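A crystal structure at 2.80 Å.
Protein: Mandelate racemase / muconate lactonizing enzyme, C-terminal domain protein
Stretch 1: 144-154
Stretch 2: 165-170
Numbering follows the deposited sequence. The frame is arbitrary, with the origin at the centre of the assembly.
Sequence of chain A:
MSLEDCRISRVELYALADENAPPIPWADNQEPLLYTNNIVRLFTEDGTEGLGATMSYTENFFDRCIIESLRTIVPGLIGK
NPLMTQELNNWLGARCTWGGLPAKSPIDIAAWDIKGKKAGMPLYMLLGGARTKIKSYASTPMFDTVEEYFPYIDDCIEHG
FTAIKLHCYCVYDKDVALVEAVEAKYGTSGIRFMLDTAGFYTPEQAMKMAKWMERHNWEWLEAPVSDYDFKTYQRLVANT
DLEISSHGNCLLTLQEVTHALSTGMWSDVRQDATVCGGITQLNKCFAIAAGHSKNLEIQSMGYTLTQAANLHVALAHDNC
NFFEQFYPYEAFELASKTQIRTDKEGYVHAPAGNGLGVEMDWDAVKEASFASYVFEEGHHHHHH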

# COMPACT_ATOMS: atom_id res chain seq x y z
N ASP A 144 10.75 44.75 -10.52
CA ASP A 144 11.74 44.85 -9.44
C ASP A 144 11.10 45.19 -8.10
O ASP A 144 11.54 44.70 -7.06
CB ASP A 144 12.81 45.90 -9.79
CG ASP A 144 13.86 45.37 -10.75
OD1 ASP A 144 13.49 44.83 -11.81
OD2 ASP A 144 15.07 45.49 -10.44
N THR A 145 10.06 46.03 -8.12
CA THR A 145 9.34 46.38 -6.90
C THR A 145 7.87 45.99 -6.98
O THR A 145 7.28 45.97 -8.06
CB THR A 145 9.43 47.89 -6.61
OG1 THR A 145 9.10 48.63 -7.79
CG2 THR A 145 10.82 48.27 -6.15
N VAL A 146 7.29 45.69 -5.82
CA VAL A 146 5.89 45.29 -5.72
C VAL A 146 4.94 46.32 -6.32
O VAL A 146 3.91 45.96 -6.88
CB VAL A 146 5.48 45.06 -4.25
CG1 VAL A 146 3.97 45.15 -4.08
CG2 VAL A 146 6.01 43.72 -3.75
N GLU A 147 5.30 47.60 -6.18
CA GLU A 147 4.42 48.70 -6.59
C GLU A 147 4.27 48.79 -8.11
O GLU A 147 3.27 49.28 -8.61
CB GLU A 147 4.92 50.03 -6.03
CG GLU A 147 4.76 50.19 -4.52
CD GLU A 147 5.67 49.26 -3.73
OE1 GLU A 147 6.75 48.89 -4.24
OE2 GLU A 147 5.31 48.90 -2.59
N GLU A 148 5.28 48.31 -8.84
CA GLU A 148 5.24 48.29 -10.30
C GLU A 148 4.14 47.38 -10.83
O GLU A 148 3.72 47.50 -11.98
CB GLU A 148 6.59 47.86 -10.87
CG GLU A 148 7.72 48.85 -10.63
CD GLU A 148 9.03 48.41 -11.28
OE1 GLU A 148 9.08 48.32 -12.52
OE2 GLU A 148 10.01 48.17 -10.54
N TYR A 149 3.67 46.45 -9.99
CA TYR A 149 2.68 45.47 -10.40
C TYR A 149 1.28 46.04 -10.55
O TYR A 149 0.49 45.55 -11.36
CB TYR A 149 2.65 44.30 -9.40
CG TYR A 149 3.71 43.25 -9.65
CD1 TYR A 149 4.98 43.38 -9.09
CD2 TYR A 149 3.45 42.14 -10.44
CE1 TYR A 149 5.95 42.42 -9.32
CE2 TYR A 149 4.42 41.18 -10.67
CZ TYR A 149 5.67 41.33 -10.10
OH TYR A 149 6.64 40.38 -10.33
N PHE A 150 0.96 47.08 -9.79
CA PHE A 150 -0.42 47.57 -9.73
C PHE A 150 -0.89 48.22 -11.03
O PHE A 150 -1.97 47.90 -11.52
CB PHE A 150 -0.61 48.53 -8.55
CG PHE A 150 -0.22 47.94 -7.22
CD1 PHE A 150 -0.54 46.63 -6.90
CD2 PHE A 150 0.44 48.71 -6.27
CE1 PHE A 150 -0.19 46.10 -5.67
CE2 PHE A 150 0.80 48.18 -5.04
CZ PHE A 150 0.48 46.87 -4.74
N PRO A 151 -0.08 49.13 -11.60
CA PRO A 151 -0.46 49.68 -12.90
C PRO A 151 -0.68 48.59 -13.94
O PRO A 151 -1.70 48.57 -14.62
CB PRO A 151 0.75 50.55 -13.28
CG PRO A 151 1.36 50.93 -11.98
CD PRO A 151 1.14 49.76 -11.07
N TYR A 152 0.28 47.67 -14.04
CA TYR A 152 0.19 46.58 -15.00
C TYR A 152 -1.10 45.79 -14.81
O TYR A 152 -1.80 45.48 -15.77
CB TYR A 152 1.40 45.66 -14.87
CG TYR A 152 1.31 44.44 -15.76
CD1 TYR A 152 0.69 43.28 -15.32
CD2 TYR A 152 1.83 44.46 -17.05
CE1 TYR A 152 0.60 42.16 -16.13
CE2 TYR A 152 1.74 43.35 -17.87
CZ TYR A 152 1.12 42.20 -17.40
OH TYR A 152 1.03 41.09 -18.21
N ILE A 153 -1.41 45.45 -13.56
CA ILE A 153 -2.63 44.70 -13.28
C ILE A 153 -3.86 45.53 -13.62
O ILE A 153 -4.89 44.98 -14.04
CB ILE A 153 -2.68 44.25 -11.80
CG1 ILE A 153 -1.61 43.19 -11.54
CG2 ILE A 153 -4.06 43.70 -11.46
CD1 ILE A 153 -1.42 42.86 -10.07
N ASP A 154 -3.76 46.84 -13.47
CA ASP A 154 -4.88 47.73 -13.79
C ASP A 154 -5.17 47.76 -15.30
O ASP A 154 -6.33 47.86 -15.70
CB ASP A 154 -4.63 49.14 -13.24
CG ASP A 154 -4.79 49.21 -11.73
OD1 ASP A 154 -5.28 48.24 -11.12
OD2 ASP A 154 -4.43 50.25 -11.14
N LYS A 165 -1.75 35.33 -14.08
CA LYS A 165 -0.71 34.52 -13.46
C LYS A 165 0.54 35.37 -13.29
O LYS A 165 1.23 35.68 -14.26
CB LYS A 165 -0.37 33.27 -14.28
CG LYS A 165 0.81 32.49 -13.70
CD LYS A 165 1.08 31.19 -14.43
CE LYS A 165 1.88 31.41 -15.70
NZ LYS A 165 1.99 30.15 -16.50
N LEU A 166 0.81 35.75 -12.05
CA LEU A 166 1.96 36.55 -11.73
C LEU A 166 3.23 35.73 -11.85
O LEU A 166 3.31 34.64 -11.30
CB LEU A 166 1.86 37.06 -10.30
CG LEU A 166 0.58 37.80 -9.91
CD1 LEU A 166 0.45 37.84 -8.40
CD2 LEU A 166 0.59 39.20 -10.49
N HIS A 167 4.22 36.24 -12.57
CA HIS A 167 5.58 35.73 -12.41
C HIS A 167 6.22 36.58 -11.33
O HIS A 167 6.01 37.79 -11.28
CB HIS A 167 6.37 35.77 -13.71
CG HIS A 167 6.08 34.62 -14.62
ND1 HIS A 167 5.38 34.77 -15.80
CD2 HIS A 167 6.37 33.31 -14.52
CE1 HIS A 167 5.26 33.59 -16.39
NE2 HIS A 167 5.86 32.68 -15.63
N CYS A 168 6.96 35.93 -10.44
CA CYS A 168 7.43 36.59 -9.23
C CYS A 168 8.94 36.45 -9.05
O CYS A 168 9.65 35.97 -9.93
CB CYS A 168 6.70 36.01 -8.02
SG CYS A 168 6.96 34.25 -7.77
N TYR A 169 9.41 36.88 -7.88
CA TYR A 169 10.82 36.85 -7.56
C TYR A 169 11.31 35.42 -7.34
O TYR A 169 12.49 35.14 -7.47
CB TYR A 169 11.08 37.72 -6.33
CG TYR A 169 10.52 39.12 -6.47
CD1 TYR A 169 11.23 40.10 -7.13
CD2 TYR A 169 9.27 39.44 -5.96
CE1 TYR A 169 10.72 41.38 -7.27
CE2 TYR A 169 8.75 40.72 -6.09
CZ TYR A 169 9.48 41.69 -6.75
OH TYR A 169 8.98 42.96 -6.90
N CYS A 170 10.38 34.52 -7.02
CA CYS A 170 10.73 33.14 -6.72
C CYS A 170 11.62 33.08 -5.48
O CYS A 170 12.46 32.20 -5.34
CB CYS A 170 11.41 32.49 -7.92
SG CYS A 170 10.35 32.49 -9.38

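The contact between the two stretches is small, burying 304 Å² summed over both sides, and two tyrosines, one from each stretch, account for much of it. Tyr-169 has 93 Å² covered by stretch 1 and Tyr-149 has 74 Å² covered by stretch 2; Leu-166 follows with 46 Å². The backbones themselves stay apart. The axes of helix 149-154 and strand 165-167 approach no closer than 11.7 Å and run at 149°, nearer antiparallel than parallel, so side chains must bridge the gap.

Tyr-149 does this from the helix side. Its CA-to-CB bond points toward stretch 2, and with chi1 at -83° (m) and chi2 at 87° the ring reaches far enough for Tyr-149 OH to donate a hydrogen bond to the backbone O of His-167, at 2.8 Å. That oxygen lies at the ring edge, near the ring plane, as expected for an acceptor of a phenol proton. A tyrosine suits this place because it combines the length to reach the backbone of stretch 2 with an aromatic body that can pack on the way. The packing is seen at CD2 of Tyr-149, 4.1 Å from CD2 of Leu-166.

Leu-166 extends the apolar patch along the helix. Its CA-to-CB bond points sideways, but the end of the side chain comes nearer, and the same methyl, Leu-166 CD2, lies 4.2 Å from CD1 of Ile-153. Ile-153, one helical turn beyond Tyr-149, is tied to it by a backbone hydrogen bond from Ile-153 N to Tyr-149 O of 2.9 Å; this spacing lets both residues meet one leucine methyl. All three are buried, a setting that suits the hydrocarbon parts they bring together.

Tyr-169 works in the opposite direction, from the loop after the strand to the segment before the helix. Its CA-to-CB bond points sideways, yet the ring (chi1 -53°, m; chi2 -83°) carries the hydroxyl to stretch 1, where Tyr-169 OH lies 3.1 Å from the backbone O of Asp-144. This is a weak hydrogen bond at best, and it is not settled, because the proton has another acceptor within reach. Tyr-169 OH is also 3.4 Å from Val-146 N, but the poor angle rules out a hydrogen bond there. Tyr-169 OH also sits 3.2 Å from Thr-145 C, so the hydroxyl packs against the backbone that follows Asp-144.

The two tyrosines meet as well. CE1 of Tyr-149 is 3.9 Å from OH of Tyr-169 and 4.4 Å from CZ of Tyr-169, linking the two halves of the contact.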